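Local coordinates for extracellular protein containing a SCP domain (Bacillus anthracis, PDB 4IFA) that is of unknown function but is an extracellular protein that pairs a CAP-associated N-terminal region with an SCP domain of the cysteine-rich secretory protein family, at residues 165-170 / 179-184; 144-149 / 187-192; 49-54 / 64-69. All blocks are in the same frame, centred on the assembly; numbering follows the deposited sequence. Where two conformers were deposited one is given.

Interaction 1: 165-170 / 179-184; sequences WAQLYF and GVRYMD
Gln167 and Arg181 pair in the middle of an antiparallel beta hairpin made by strands 164-171 and 176-183, and send their side chains the same way. The backbone bonds come first. Trp165, Gln167 and Tyr169 form hydrogen-bonded pairs with Met183, Arg181 and Gly179. Each pair exchanges two N-H...O bonds. The bond from Gln167 N to Arg181 O is 2.8 Å long and almost straight, at 179°. Gly179 N reaches Tyr169 O over a longer 3.2 Å. Between them, Ala166 with Tyr182 and Leu168 with Val180 are non-hydrogen-bonded pairs.

The polar side chains lie on the face that carries Gln167, Tyr169 and Arg181. Arg181 has CG anti to its backbone N (chi1 -172°) and then bends at chi3, which swings the guanidinium across toward Tyr169. There NH2 donates to Tyr169 OH at 3.0 Å, with the hydroxyl oxygen at the guanidinium edge and in its plane. Arg181 NE makes a weak bond to Gln167 OE1 at 3.1 Å, because the angle at hydrogen is only 125°. NH1 forms a salt bridge with Asp297. On the same face the CE methyl of Met183, a selenomethionine, touches Gln167 OE1 at 3.7 Å. Helix 185-191 packs on Met183 and Trp165.

On the other face the contacts are apolar. Ala166 CB meets Tyr182 CD1 at 3.8 Å, coming obliquely to that ring. Leu168 and Val180 run side by side, with CD2 of the leucine against CG2 of the valine at 4.1 Å. Val180 CG1 also sits over one face of the Tyr182 ring.

In the Arg181 guanidinium, NH2 and NH1 have firm partners in Tyr169 and Asp297, and NE a weak one in Gln167. Together they should restrict its rotation. With Asp297 beside it, this buried group probably keeps its positive charge.

Interaction 2: 144-149 / 187-192; sequences YQFELS and TLLRQR
The Tyr144 ring has Leu189 CD2 over one face, 3.7 Å above the plane and offset toward the rim. This is a CH-pi contact, with the methyl 4.0 Å from the ring centroid and 23° off the normal. Leu189 CD1 reaches the CD2-CE2 side of the same ring. The two side chains cross at about a right angle. The Phe146 ring is met obliquely by its neighbours. Its CE2 touches Leu188 CG at 3.8 Å and Leu189 CD2 at 4.0 Å. The CE1 atom of Phe146 comes 3.9 Å from Arg192 CA.

In Tyr144 and Phe146 alike CG is anti to the carbonyl carbon, and both side chains point from strand 142-147 toward helix 185-191. Leu188 and Leu189 are neighbours on the helix but take different first torsions. Leu188 CG is anti to its backbone N (chi1 174°), and its side chain slides past Phe146 in the opposite direction. Leu189 CG lies beside the N (chi1 -65°), which carries its methyls across to Tyr144.

Arg192 follows the helix with positive phi. Arg192 NE makes a weak bond back to Leu189 O at 3.3 Å, and this oxygen lies in the guanidinium plane at the edge. Leu196 of strand 195-198 touches the side chains of Tyr144 and Phe146.

No hydrogen bond or salt bridge joins the two segments. Helix and three-stranded sheet are held together here by dispersion and the CH-pi contact, so the fit rests on apolar surfaces meeting.

Interaction 3: 49-54 / 64-69; sequences DTVLNM and AKWGEP
Asp49 and Lys65 make the charged part of this contact. Lys65 NZ donates to Asp49 OD2 at 2.9 Å in a salt bridge. The ammonium meets the oxygen from above the carboxylate plane, 49° out of it. Lys65 bends at chi2 and again at chi4 (64°), and these bends turn its end to the acid. The same NZ also bonds Asn61 OD1, so the lysine has a second partner within its own helix, 59-66.

The apolar part centres on the Trp66 indole. Its six-membered ring points at the start of the short helical turn 51-54. Trp66 CH2 lies 3.6 Å from Val51 N. Trp66 CZ2 is 3.7 Å from Val51 CG2, and the two side chains cross at about a right angle. Met54, a selenomethionine, brings CG to 3.7 Å from Trp66 CZ3. Its SE lies obliquely to the ring, 5.1 Å from the centroid of the six-membered ring of Trp66, in a Met-aromatic contact. The chain of Met54 then bends, and its CE methyl comes 4.1 Å from Lys65 CB. Tyr84 and Phe94 meet Trp66 edge-to-face, so the indole also packs on the sheet.

Local bonds shape the turn that receives it. Thr50 OG1 accepts from Asn53 N at 3.1 Å. Thr50 N in turn donates to Asn53 OD1 with an angle of 172° at hydrogen.

This reciprocal pair is a capping box at the N-terminus of the turn 51-54. Gly67, the first residue past helix 59-66, has positive phi. The whole is a helical turn and a short helix, joined by a brief connection, packed through a tryptophan beside strand 92-97 of the seven-stranded antiparallel sheet.

In the fold
Interactions 1 and 2 are neighbours, with centres 12 Å apart. Strand 176-183 leads straight into helix 185-191, and along the chain interaction 1 is nested inside the loop closed by interaction 2. They touch where Met183 CE lies 3.8 Å from Leu188 CD1 and Met183 SE 3.9 Å from Gln191 CG. The helix thus lies between the hairpin and the three-stranded sheet. Interaction 3 comes earlier in the chain, its centre 17 Å from that of interaction 1. Tyr182 CE2 meets Val51 CG1 at 3.8 Å. Interactions 2 and 3 have centres 26 Å apart and nearest atoms about 11 Å apart. The side chain of Trp66 is about 3 Å from the nearest atom of a bound TRS (Tris), probably from the crystallisation liquor.

Interaction 1: 165-170 / 179-184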
loop_
_atom_site.group_PDB
_atom_site.type_symbol
_atom_site.label_atom_id
_atom_site.label_comp_id
_atom_site.label_asym_id
_atom_site.label_seq_id
_atom_site.Cartn_x
_atom_site.Cartn_y
_atom_site.Cartn_z
ATOM N N TRP A 165 1.207 -15.208 -7.182
ATOM C CA TRP A 165 0.377 -14.216 -7.838
ATOM C C TRP A 165 1.004 -12.846 -7.800
ATOM O O TRP A 165 1.807 -12.534 -6.920
ATOM C CB TRP A 165 -0.948 -14.120 -7.076
ATOM C CG TRP A 165 -1.580 -15.458 -6.887
ATOM C CD1 TRP A 165 -1.431 -16.296 -5.829
ATOM C CD2 TRP A 165 -2.395 -16.153 -7.839
ATOM N NE1 TRP A 165 -2.140 -17.465 -6.043
ATOM C CE2 TRP A 165 -2.735 -17.396 -7.275
ATOM C CE3 TRP A 165 -2.884 -15.831 -9.109
ATOM C CZ2 TRP A 165 -3.547 -18.310 -7.931
ATOM C CZ3 TRP A 165 -3.689 -16.757 -9.762
ATOM C CH2 TRP A 165 -4.012 -17.963 -9.173
ATOM N N ALA A 166 0.604 -11.993 -8.735
ATOM C CA ALA A 166 1.005 -10.583 -8.752
ATOM C C ALA A 166 -0.254 -9.756 -8.881
ATOM O O ALA A 166 -1.003 -9.921 -9.826
ATOM C CB ALA A 166 1.946 -10.246 -9.913
ATOM N N GLN A 167 -0.496 -8.888 -7.918
ATOM C CA GLN A 167 -1.597 -7.925 -7.966
ATOM C C GLN A 167 -0.987 -6.649 -8.545
ATOM O O GLN A 167 -0.039 -6.090 -7.988
ATOM C CB GLN A 167 -2.141 -7.665 -6.565
ATOM C CG GLN A 167 -3.377 -6.778 -6.429
ATOM C CD GLN A 167 -3.858 -6.697 -4.959
ATOM O OE1 GLN A 167 -3.094 -6.917 -4.015
ATOM N NE2 GLN A 167 -5.113 -6.325 -4.781
ATOM N N LEU A 168 -1.562 -6.178 -9.640
ATOM C CA LEU A 168 -1.003 -5.060 -10.416
ATOM C C LEU A 168 -1.818 -3.817 -10.133
ATOM O O LEU A 168 -2.928 -3.674 -10.631
ATOM C CB LEU A 168 -0.992 -5.400 -11.911
ATOM C CG LEU A 168 -0.324 -6.726 -12.311
ATOM C CD1 LEU A 168 -0.496 -6.956 -13.828
ATOM C CD2 LEU A 168 1.135 -6.735 -11.935
ATOM N N TYR A 169 -1.254 -2.906 -9.340
ATOM C CA TYR A 169 -1.973 -1.708 -8.945
ATOM C C TYR A 169 -1.785 -0.608 -9.984
ATOM O O TYR A 169 -0.660 -0.192 -10.285
ATOM C CB TYR A 169 -1.506 -1.214 -7.581
ATOM C CG TYR A 169 -2.031 -1.965 -6.373
ATOM C CD1 TYR A 169 -3.370 -1.876 -6.010
ATOM C CD2 TYR A 169 -1.183 -2.691 -5.532
ATOM C CE1 TYR A 169 -3.866 -2.490 -4.894
ATOM C CE2 TYR A 169 -1.678 -3.294 -4.388
ATOM C CZ TYR A 169 -3.004 -3.196 -4.083
ATOM O OH TYR A 169 -3.529 -3.726 -2.911
ATOM N N PHE A 170 -2.909 -0.125 -10.513
ATOM C CA PHE A 170 -2.927 0.964 -11.496
ATOM C C PHE A 170 -3.533 2.245 -10.915
ATOM O O PHE A 170 -4.388 2.197 -10.035
ATOM C CB PHE A 170 -3.768 0.571 -12.705
ATOM C CG PHE A 170 -3.106 -0.406 -13.600
ATOM C CD1 PHE A 170 -2.294 0.026 -14.636
ATOM C CD2 PHE A 170 -3.232 -1.767 -13.382
ATOM C CE1 PHE A 170 -1.614 -0.903 -15.457
ATOM C CE2 PHE A 170 -2.573 -2.674 -14.184
ATOM C CZ PHE A 170 -1.762 -2.245 -15.205
ATOM N N GLY A 179 2.189 0.096 -8.786
ATOM C CA GLY A 179 2.737 -0.828 -7.760
ATOM C C GLY A 179 2.464 -2.255 -8.114
ATOM O O GLY A 179 1.587 -2.533 -8.939
ATOM N N VAL A 180 3.247 -3.176 -7.513
ATOM C CA VAL A 180 3.033 -4.605 -7.744
ATOM C C VAL A 180 3.108 -5.281 -6.372
ATOM O O VAL A 180 4.099 -5.126 -5.659
ATOM C CB VAL A 180 4.104 -5.224 -8.661
ATOM C CG1 VAL A 180 3.891 -6.721 -8.815
ATOM C CG2 VAL A 180 4.078 -4.538 -10.057
ATOM N N ARG A 181 2.052 -6.028 -6.029
ATOM C CA ARG A 181 2.032 -6.832 -4.808
ATOM C C ARG A 181 2.117 -8.296 -5.168
ATOM O O ARG A 181 1.159 -8.867 -5.639
ATOM C CB ARG A 181 0.784 -6.545 -3.942
ATOM C CG ARG A 181 0.838 -7.217 -2.590
ATOM C CD ARG A 181 -0.545 -7.362 -1.990
ATOM N NE ARG A 181 -1.266 -6.119 -1.705
ATOM C CZ ARG A 181 -1.303 -5.466 -0.543
ATOM N NH1 ARG A 181 -0.582 -5.836 0.478
ATOM N NH2 ARG A 181 -2.068 -4.385 -0.423
ATOM N N TYR A 182 3.262 -8.933 -4.892
ATOM C CA TYR A 182 3.431 -10.339 -5.112
ATOM C C TYR A 182 2.941 -11.072 -3.865
ATOM O O TYR A 182 3.190 -10.602 -2.756
ATOM C CB TYR A 182 4.901 -10.689 -5.287
ATOM C CG TYR A 182 5.525 -10.044 -6.517
ATOM C CD1 TYR A 182 5.141 -10.427 -7.783
ATOM C CD2 TYR A 182 6.535 -9.093 -6.405
ATOM C CE1 TYR A 182 5.712 -9.847 -8.926
ATOM C CE2 TYR A 182 7.124 -8.541 -7.511
ATOM C CZ TYR A 182 6.738 -8.925 -8.774
ATOM O OH TYR A 182 7.337 -8.348 -9.878
HETATM N N MSE A 183 2.226 -12.168 -4.075
HETATM C CA MSE A 183 1.716 -12.978 -2.962
HETATM C C MSE A 183 1.740 -14.441 -3.269
HETATM O O MSE A 183 1.416 -14.830 -4.382
HETATM C CB MSE A 183 0.250 -12.617 -2.710
HETATM C CG MSE A 183 -0.003 -11.196 -2.261
HETATM SE SE MSE A 183 -1.958 -10.803 -2.067
HETATM C CE MSE A 183 -2.291 -10.523 -3.932
ATOM N N ASP A 184 2.119 -15.267 -2.294
ATOM C CA ASP A 184 1.963 -16.714 -2.430
ATOM C C ASP A 184 0.457 -17.040 -2.208
ATOM O O ASP A 184 -0.353 -16.148 -1.888
ATOM C CB ASP A 184 2.936 -17.507 -1.504
ATOM C CG ASP A 184 2.696 -17.292 -0.015
ATOM O OD1 ASP A 184 1.742 -16.596 0.403
ATOM O OD2 ASP A 184 3.500 -17.851 0.769
#

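Interaction 2: 144-149 / 187-192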
loop_
_atom_site.group_PDB
_atom_site.type_symbol
_atom_site.label_atom_id
_atom_site.label_comp_id
_atom_site.label_asym_id
_atom_site.label_seq_id
_atom_site.Cartn_x
_atom_site.Cartn_y
_atom_site.Cartn_z
ATOM N N TYR A 144 -11.494 -22.269 -3.895
ATOM C CA TYR A 144 -11.679 -20.837 -3.763
ATOM C C TYR A 144 -11.810 -20.198 -5.139
ATOM O O TYR A 144 -11.110 -20.586 -6.070
ATOM C CB TYR A 144 -10.483 -20.242 -3.024
ATOM C CG TYR A 144 -10.218 -20.879 -1.676
ATOM C CD1 TYR A 144 -10.860 -20.419 -0.533
ATOM C CD2 TYR A 144 -9.323 -21.943 -1.545
ATOM C CE1 TYR A 144 -10.619 -20.990 0.708
ATOM C CE2 TYR A 144 -9.081 -22.533 -0.300
ATOM C CZ TYR A 144 -9.730 -22.049 0.818
ATOM O OH TYR A 144 -9.493 -22.614 2.048
ATOM N N GLN A 145 -12.741 -19.258 -5.275
ATOM C CA GLN A 145 -12.905 -18.523 -6.520
ATOM C C GLN A 145 -13.101 -17.037 -6.230
ATOM O O GLN A 145 -14.110 -16.646 -5.642
ATOM C CB GLN A 145 -14.074 -19.044 -7.369
ATOM C CG GLN A 145 -14.189 -18.308 -8.714
ATOM C CD GLN A 145 -15.200 -18.911 -9.678
ATOM O OE1 GLN A 145 -15.015 -18.865 -10.900
ATOM N NE2 GLN A 145 -16.267 -19.485 -9.139
ATOM N N PHE A 146 -12.117 -16.223 -6.611
ATOM C CA PHE A 146 -12.266 -14.783 -6.504
ATOM C C PHE A 146 -13.025 -14.280 -7.729
ATOM O O PHE A 146 -12.779 -14.730 -8.858
ATOM C CB PHE A 146 -10.919 -14.079 -6.409
ATOM C CG PHE A 146 -10.265 -14.224 -5.080
ATOM C CD1 PHE A 146 -10.661 -13.421 -4.016
ATOM C CD2 PHE A 146 -9.244 -15.142 -4.884
ATOM C CE1 PHE A 146 -10.054 -13.534 -2.796
ATOM C CE2 PHE A 146 -8.637 -15.270 -3.653
ATOM C CZ PHE A 146 -9.040 -14.464 -2.602
ATOM N N GLU A 147 -13.952 -13.362 -7.500
ATOM C CA GLU A 147 -14.714 -12.740 -8.567
ATOM C C GLU A 147 -14.390 -11.261 -8.587
ATOM O O GLU A 147 -14.856 -10.509 -7.713
ATOM C CB GLU A 147 -16.213 -12.963 -8.331
ATOM C CG GLU A 147 -16.637 -14.417 -8.514
ATOM C CD GLU A 147 -18.027 -14.735 -7.986
ATOM O OE1 GLU A 147 -18.556 -13.985 -7.134
ATOM O OE2 GLU A 147 -18.585 -15.764 -8.414
ATOM N N LEU A 148 -13.573 -10.841 -9.558
ATOM C CA LEU A 148 -13.202 -9.431 -9.658
ATOM C C LEU A 148 -14.280 -8.623 -10.356
ATOM O O LEU A 148 -14.819 -9.057 -11.373
ATOM C CB LEU A 148 -11.879 -9.219 -10.415
ATOM C CG LEU A 148 -10.571 -9.669 -9.757
ATOM C CD1 LEU A 148 -10.448 -11.204 -9.761
ATOM C CD2 LEU A 148 -9.391 -9.008 -10.475
ATOM N N SER A 149 -14.578 -7.447 -9.816
ATOM C CA SER A 149 -15.506 -6.513 -10.452
ATOM C C SER A 149 -14.818 -5.845 -11.644
ATOM O O SER A 149 -13.588 -5.916 -11.801
ATOM C CB SER A 149 -15.915 -5.416 -9.473
ATOM O OG SER A 149 -14.801 -4.597 -9.135
ATOM N N THR A 187 -0.969 -16.108 1.324
ATOM C CA THR A 187 -1.148 -14.690 1.518
ATOM C C THR A 187 -2.368 -14.142 0.768
ATOM O O THR A 187 -3.075 -13.284 1.280
ATOM C CB THR A 187 0.129 -13.916 1.136
ATOM O OG1 THR A 187 1.223 -14.422 1.925
ATOM C CG2 THR A 187 -0.044 -12.421 1.358
ATOM N N LEU A 188 -2.589 -14.593 -0.476
ATOM C CA LEU A 188 -3.747 -14.133 -1.257
ATOM C C LEU A 188 -5.083 -14.439 -0.542
ATOM O O LEU A 188 -6.005 -13.616 -0.490
ATOM C CB LEU A 188 -3.731 -14.813 -2.638
ATOM C CG LEU A 188 -4.942 -14.569 -3.560
ATOM C CD1 LEU A 188 -5.075 -13.128 -3.955
ATOM C CD2 LEU A 188 -4.863 -15.476 -4.804
ATOM N N LEU A 189 -5.172 -15.621 0.016
ATOM C CA LEU A 189 -6.393 -16.035 0.719
ATOM C C LEU A 189 -6.654 -15.220 2.005
ATOM O O LEU A 189 -7.796 -14.955 2.337
ATOM C CB LEU A 189 -6.358 -17.538 0.976
ATOM C CG LEU A 189 -6.378 -18.359 -0.326
ATOM C CD1 LEU A 189 -6.107 -19.813 -0.069
ATOM C CD2 LEU A 189 -7.703 -18.186 -1.072
ATOM N N ARG A 190 -5.598 -14.841 2.717
ATOM C CA ARG A 190 -5.687 -14.007 3.938
ATOM C C ARG A 190 -6.105 -12.548 3.646
ATOM O O ARG A 190 -7.001 -12.000 4.308
ATOM C CB ARG A 190 -4.301 -13.979 4.598
ATOM C CG ARG A 190 -3.800 -15.370 4.980
ATOM C CD ARG A 190 -4.149 -15.762 6.355
ATOM N NE ARG A 190 -3.034 -15.563 7.280
ATOM C CZ ARG A 190 -2.119 -16.497 7.573
ATOM N NH1 ARG A 190 -1.153 -16.231 8.449
ATOM N NH2 ARG A 190 -2.160 -17.704 7.008
ATOM N N GLN A 191 -5.424 -11.946 2.663
ATOM C CA GLN A 191 -5.667 -10.559 2.190
ATOM C C GLN A 191 -7.087 -10.393 1.647
ATOM O O GLN A 191 -7.746 -9.385 1.902
ATOM C CB GLN A 191 -4.680 -10.166 1.057
ATOM C CG GLN A 191 -3.243 -9.641 1.435
ATOM C CD GLN A 191 -3.145 -8.118 1.656
ATOM O OE1 GLN A 191 -3.757 -7.314 0.936
ATOM N NE2 GLN A 191 -2.335 -7.721 2.634
ATOM N N ARG A 192 -7.543 -11.382 0.877
ATOM C CA ARG A 192 -8.877 -11.338 0.210
ATOM C C ARG A 192 -9.156 -10.009 -0.491
ATOM O O ARG A 192 -10.044 -9.267 -0.114
ATOM C CB ARG A 192 -10.006 -11.633 1.206
ATOM C CG ARG A 192 -9.868 -12.972 1.870
ATOM C CD ARG A 192 -11.152 -13.404 2.572
ATOM N NE ARG A 192 -11.003 -14.695 3.257
ATOM C CZ ARG A 192 -12.011 -15.409 3.763
ATOM N NH1 ARG A 192 -13.271 -14.985 3.665
ATOM N NH2 ARG A 192 -11.765 -16.568 4.372
#

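Interaction 3: 49-54 / 64-69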
loop_
_atom_site.group_PDB
_atom_site.type_symbol
_atom_site.label_atom_id
_atom_site.label_comp_id
_atom_site.label_asym_id
_atom_site.label_seq_id
_atom_site.Cartn_x
_atom_site.Cartn_y
_atom_site.Cartn_z
ATOM N N ASP A 49 19.253 -10.591 -8.501
ATOM C CA ASP A 49 17.927 -11.181 -8.355
ATOM C C ASP A 49 16.898 -10.059 -8.283
ATOM O O ASP A 49 17.184 -8.950 -7.813
ATOM C CB ASP A 49 17.822 -12.007 -7.065
ATOM C CG ASP A 49 18.522 -13.339 -7.151
ATOM O OD1 ASP A 49 19.173 -13.648 -8.175
ATOM O OD2 ASP A 49 18.419 -14.085 -6.162
ATOM N N THR A 50 15.712 -10.372 -8.771
ATOM C CA THR A 50 14.592 -9.452 -8.724
ATOM C C THR A 50 13.814 -9.682 -7.431
ATOM O O THR A 50 14.008 -10.688 -6.736
ATOM C CB THR A 50 13.618 -9.724 -9.858
ATOM O OG1 THR A 50 13.183 -11.076 -9.736
ATOM C CG2 THR A 50 14.291 -9.527 -11.254
ATOM N N VAL A 51 12.933 -8.752 -7.109
ATOM C CA VAL A 51 12.019 -8.894 -5.964
ATOM C C VAL A 51 11.244 -10.209 -6.107
ATOM O O VAL A 51 11.160 -10.986 -5.153
ATOM C CB VAL A 51 11.037 -7.718 -5.899
ATOM C CG1 VAL A 51 9.914 -8.006 -4.928
ATOM C CG2 VAL A 51 11.776 -6.455 -5.568
ATOM N N LEU A 52 10.681 -10.487 -7.275
ATOM C CA LEU A 52 9.929 -11.746 -7.472
ATOM C C LEU A 52 10.782 -12.980 -7.188
ATOM O O LEU A 52 10.280 -13.963 -6.590
ATOM C CB LEU A 52 9.303 -11.827 -8.864
ATOM C CG LEU A 52 8.562 -13.117 -9.173
ATOM C CD1 LEU A 52 7.452 -13.408 -8.158
ATOM C CD2 LEU A 52 7.980 -12.969 -10.592
ATOM N N ASN A 53 12.055 -12.955 -7.604
ATOM C CA ASN A 53 12.995 -14.070 -7.351
ATOM C C ASN A 53 13.140 -14.375 -5.863
ATOM O O ASN A 53 13.505 -15.496 -5.497
ATOM C CB ASN A 53 14.435 -13.774 -7.868
ATOM C CG ASN A 53 14.596 -13.736 -9.392
ATOM O OD1 ASN A 53 15.570 -13.112 -9.878
ATOM N ND2 ASN A 53 13.721 -14.413 -10.146
HETATM N N MSE A 54 12.895 -13.382 -5.002
HETATM C CA MSE A 54 13.019 -13.593 -3.555
HETATM C C MSE A 54 11.822 -14.351 -2.952
HETATM O O MSE A 54 11.939 -14.980 -1.879
HETATM C CB MSE A 54 13.194 -12.261 -2.838
HETATM C CG MSE A 54 14.236 -11.340 -3.472
HETATM SE SE MSE A 54 16.000 -12.142 -3.516
HETATM C CE MSE A 54 16.026 -12.112 -1.805
ATOM N N ALA A 64 21.054 -11.306 2.613
ATOM C CA ALA A 64 22.262 -11.308 1.782
ATOM C C ALA A 64 22.196 -10.453 0.529
ATOM O O ALA A 64 23.174 -9.785 0.183
ATOM C CB ALA A 64 22.593 -12.752 1.360
ATOM N N LYS A 65 21.049 -10.501 -0.151
ATOM C CA LYS A 65 20.849 -9.844 -1.444
ATOM C C LYS A 65 20.405 -8.382 -1.309
ATOM O O LYS A 65 20.813 -7.541 -2.117
ATOM C CB LYS A 65 19.810 -10.630 -2.267
ATOM C CG LYS A 65 20.105 -12.112 -2.583
ATOM C CD LYS A 65 21.078 -12.296 -3.675
ATOM C CE LYS A 65 21.522 -13.769 -3.837
ATOM N NZ LYS A 65 20.452 -14.735 -4.235
ATOM N N TRP A 66 19.547 -8.092 -0.323
ATOM C CA TRP A 66 19.000 -6.730 -0.095
ATOM C C TRP A 66 19.591 -5.919 1.056
ATOM O O TRP A 66 19.359 -4.706 1.148
ATOM C CB TRP A 66 17.454 -6.789 0.067
ATOM C CG TRP A 66 16.702 -6.171 -1.070
ATOM C CD1 TRP A 66 16.212 -4.903 -1.121
ATOM C CD2 TRP A 66 16.387 -6.781 -2.334
ATOM N NE1 TRP A 66 15.631 -4.685 -2.312
ATOM C CE2 TRP A 66 15.695 -5.812 -3.087
ATOM C CE3 TRP A 66 16.589 -8.048 -2.892
ATOM C CZ2 TRP A 66 15.242 -6.048 -4.391
ATOM C CZ3 TRP A 66 16.120 -8.286 -4.181
ATOM C CH2 TRP A 66 15.446 -7.303 -4.900
ATOM N N GLY A 67 20.343 -6.559 1.952
ATOM C CA GLY A 67 20.879 -5.901 3.149
ATOM C C GLY A 67 19.829 -5.807 4.257
ATOM O O GLY A 67 18.721 -6.339 4.121
ATOM N N GLU A 68 20.159 -5.135 5.350
ATOM C CA GLU A 68 19.240 -4.981 6.460
ATOM C C GLU A 68 18.147 -4.000 6.053
ATOM O O GLU A 68 18.437 -2.970 5.431
ATOM C CB GLU A 68 19.943 -4.461 7.727
ATOM C CG GLU A 68 20.838 -5.457 8.474
ATOM C CD GLU A 68 20.077 -6.537 9.270
ATOM O OE1 GLU A 68 18.834 -6.464 9.425
ATOM O OE2 GLU A 68 20.755 -7.479 9.773
ATOM N N PRO A 69 16.875 -4.337 6.357
ATOM C CA PRO A 69 15.815 -3.396 6.086
ATOM C C PRO A 69 15.911 -2.175 7.010
ATOM O O PRO A 69 16.574 -2.223 8.055
ATOM C CB PRO A 69 14.555 -4.192 6.426
ATOM C CG PRO A 69 14.967 -5.167 7.434
ATOM C CD PRO A 69 16.404 -5.489 7.154
#